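PDB 2DV6: nitrite reductase from Hyphomicrobium denitrificans, which probably reduces nitrite to nitric oxide with electrons from a cytochrome c, as a hexameric copper-containing enzyme of denitrification. Local coordinates for residues T163-L168 against E206-N211. Numbering follows the deposited sequence.
Sequences TVRIDL and ELHLKN
Arg165 lies on His208 across parallel strands, 163-168 and 206-211, in one sheet of a cupredoxin domain; the two strands illustrate how an amphipathic sheet keeps an apolar face and a charged one. Five backbone hydrogen bonds join the strands, beginning with Glu206 N to Val164 O (2.8 Å) and ending with Lys210 N to Leu168 O. The buried face is closely packed: Leu207 CD1 lies 3.7 Å from Leu168 CD1 and meets Ile166 CG2. Farther along, Leu209 approaches His219, a copper ligand. On the outer face polar groups and water take over. Arg165, its CG anti to the backbone N (chi1 -154°) and its chain bent further out, spreads its guanidinium flat over the His208 ring, the planes 3° apart and the centres 3.3 Å. The ring is held at both nitrogens: NE2 gives an in-plane bond to Glu206 OE1 (2.7 Å), while ND1 bonds Glu243 on the adjoining strand 243-249. With a carboxylate at each nitrogen the ring is probably a charged imidazolium, and the acids would offset the like charge of the guanidinium stacked on it. An alanine in place of His208 would probably leave the guanidinium without its stacking surface and Glu206 OE1 without its N-H partner. Glu206 OE2 reaches Ala445 N of a second subunit. Towards the solvent the network slackens: Asp167 OD1 takes a bond from Arg165 NH1 at 2.9 Å, but its salt bridge to Lys210 NZ is long, 3.8 Å, and one water accepts from Lys210 NZ at 2.7 Å and, weakly, from Arg165 NH1.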
loop_
_atom_site.group_PDB
_atom_site.type_symbol
_atom_site.label_atom_id
_atom_site.label_comp_id
_atom_site.label_asym_id
_atom_site.label_seq_id
_atom_site.Cartn_x
_atom_site.Cartn_y
_atom_site.Cartn_z
ATOM N N THR A 163 65.294 -5.538 0.219
ATOM C CA THR A 163 64.265 -4.583 0.613
ATOM C C THR A 163 63.655 -3.916 -0.608
ATOM O O THR A 163 64.361 -3.289 -1.382
ATOM C CB THR A 163 64.798 -3.493 1.583
ATOM O OG1 THR A 163 65.265 -4.122 2.765
ATOM C CG2 THR A 163 63.694 -2.458 1.963
ATOM N N VAL A 164 62.338 -4.054 -0.752
ATOM C CA VAL A 164 61.603 -3.540 -1.907
ATOM C C VAL A 164 60.675 -2.388 -1.457
ATOM O O VAL A 164 59.887 -2.579 -0.528
ATOM C CB VAL A 164 60.760 -4.698 -2.550
ATOM C CG1 VAL A 164 59.856 -4.201 -3.691
ATOM C CG2 VAL A 164 61.686 -5.804 -3.067
ATOM N N ARG A 165 60.789 -1.211 -2.087
ATOM C CA ARG A 165 59.922 -0.055 -1.783
ATOM C C ARG A 165 58.671 -0.154 -2.642
ATOM O O ARG A 165 58.762 -0.235 -3.870
ATOM C CB ARG A 165 60.587 1.298 -2.104
ATOM C CG ARG A 165 60.047 2.472 -1.262
ATOM C CD ARG A 165 59.601 3.794 -2.009
ATOM N NE ARG A 165 60.076 4.930 -1.208
ATOM C CZ ARG A 165 59.456 6.074 -0.896
ATOM N NH1 ARG A 165 58.230 6.376 -1.288
ATOM N NH2 ARG A 165 60.119 6.941 -0.144
ATOM N N ILE A 166 57.512 -0.137 -1.992
ATOM C CA ILE A 166 56.255 -0.029 -2.700
ATOM C C ILE A 166 55.550 1.250 -2.317
ATOM O O ILE A 166 55.466 1.615 -1.134
ATOM C CB ILE A 166 55.351 -1.264 -2.446
ATOM C CG1 ILE A 166 56.030 -2.507 -3.008
ATOM C CG2 ILE A 166 53.961 -1.062 -3.074
ATOM C CD1 ILE A 166 55.399 -3.840 -2.544
ATOM N N ASP A 167 55.041 1.929 -3.337
ATOM C CA ASP A 167 54.173 3.086 -3.176
ATOM C C ASP A 167 52.736 2.739 -3.557
ATOM O O ASP A 167 52.507 2.130 -4.613
ATOM C CB ASP A 167 54.652 4.208 -4.089
ATOM C CG ASP A 167 55.907 4.908 -3.545
ATOM O OD1 ASP A 167 55.759 5.858 -2.714
ATOM O OD2 ASP A 167 57.020 4.526 -3.980
ATOM N N LEU A 168 51.787 3.128 -2.696
ATOM C CA LEU A 168 50.351 3.065 -2.987
ATOM C C LEU A 168 49.763 4.397 -2.652
ATOM O O LEU A 168 50.164 5.048 -1.664
ATOM C CB LEU A 168 49.671 1.995 -2.146
ATOM C CG LEU A 168 50.046 0.532 -2.404
ATOM C CD1 LEU A 168 49.307 -0.340 -1.410
ATOM C CD2 LEU A 168 49.695 0.176 -3.832
ATOM N N GLU A 206 58.900 -2.272 2.049
ATOM C CA GLU A 206 58.750 -1.007 2.706
ATOM C C GLU A 206 57.631 -0.296 1.980
ATOM O O GLU A 206 57.792 0.152 0.854
ATOM C CB GLU A 206 60.045 -0.202 2.661
ATOM C CG GLU A 206 59.952 1.122 3.381
ATOM C CD GLU A 206 61.236 1.959 3.230
ATOM O OE1 GLU A 206 61.180 3.015 2.565
ATOM O OE2 GLU A 206 62.291 1.545 3.769
ATOM N N LEU A 207 56.482 -0.211 2.630
ATOM C CA LEU A 207 55.300 0.352 1.993
ATOM C C LEU A 207 55.130 1.828 2.325
ATOM O O LEU A 207 55.087 2.205 3.489
ATOM C CB LEU A 207 54.054 -0.439 2.423
ATOM C CG LEU A 207 52.841 0.222 1.756
ATOM C CD1 LEU A 207 52.496 -0.468 0.448
ATOM C CD2 LEU A 207 51.710 0.280 2.679
ATOM N N HIS A 208 55.011 2.670 1.304
ATOM C CA HIS A 208 54.580 4.045 1.522
ATOM C C HIS A 208 53.175 4.227 0.993
ATOM O O HIS A 208 52.937 4.201 -0.226
ATOM C CB HIS A 208 55.544 5.058 0.875
ATOM C CG HIS A 208 56.941 4.960 1.407
ATOM N ND1 HIS A 208 57.530 5.969 2.134
ATOM C CD2 HIS A 208 57.843 3.955 1.353
ATOM C CE1 HIS A 208 58.747 5.595 2.494
ATOM N NE2 HIS A 208 58.963 4.380 2.030
ATOM N N LEU A 209 52.258 4.428 1.925
ATOM C CA LEU A 209 50.857 4.646 1.594
ATOM C C LEU A 209 50.489 6.104 1.739
ATOM O O LEU A 209 50.508 6.637 2.865
ATOM C CB LEU A 209 49.929 3.782 2.475
ATOM C CG LEU A 209 48.435 3.704 2.001
ATOM C CD1 LEU A 209 47.697 2.646 2.781
ATOM C CD2 LEU A 209 47.713 4.989 2.225
ATOM N N LYS A 210 50.130 6.738 0.624
ATOM C CA LYS A 210 49.640 8.124 0.639
ATOM C C LYS A 210 48.121 8.198 0.427
ATOM O O LYS A 210 47.579 7.545 -0.471
ATOM C CB LYS A 210 50.342 8.959 -0.433
ATOM C CG LYS A 210 51.868 9.127 -0.213
ATOM C CD LYS A 210 52.439 10.257 -1.107
ATOM C CE LYS A 210 53.939 10.480 -0.891
ATOM N NZ LYS A 210 54.751 9.320 -1.414
ATOM N N ASN A 211 47.423 8.956 1.263
ATOM C CA ASN A 211 45.996 9.131 1.080
ATOM C C ASN A 211 45.812 10.496 0.445
ATOM O O ASN A 211 46.179 11.502 1.022
ATOM C CB ASN A 211 45.239 8.961 2.400
ATOM C CG ASN A 211 43.735 8.947 2.229
ATOM O OD1 ASN A 211 43.204 8.956 1.097
ATOM N ND2 ASN A 211 43.020 8.921 3.346
HETATM O O HOH W 1 56.967 9.138 0.161
HETATM O O HOH W 2 53.358 6.389 -1.834
#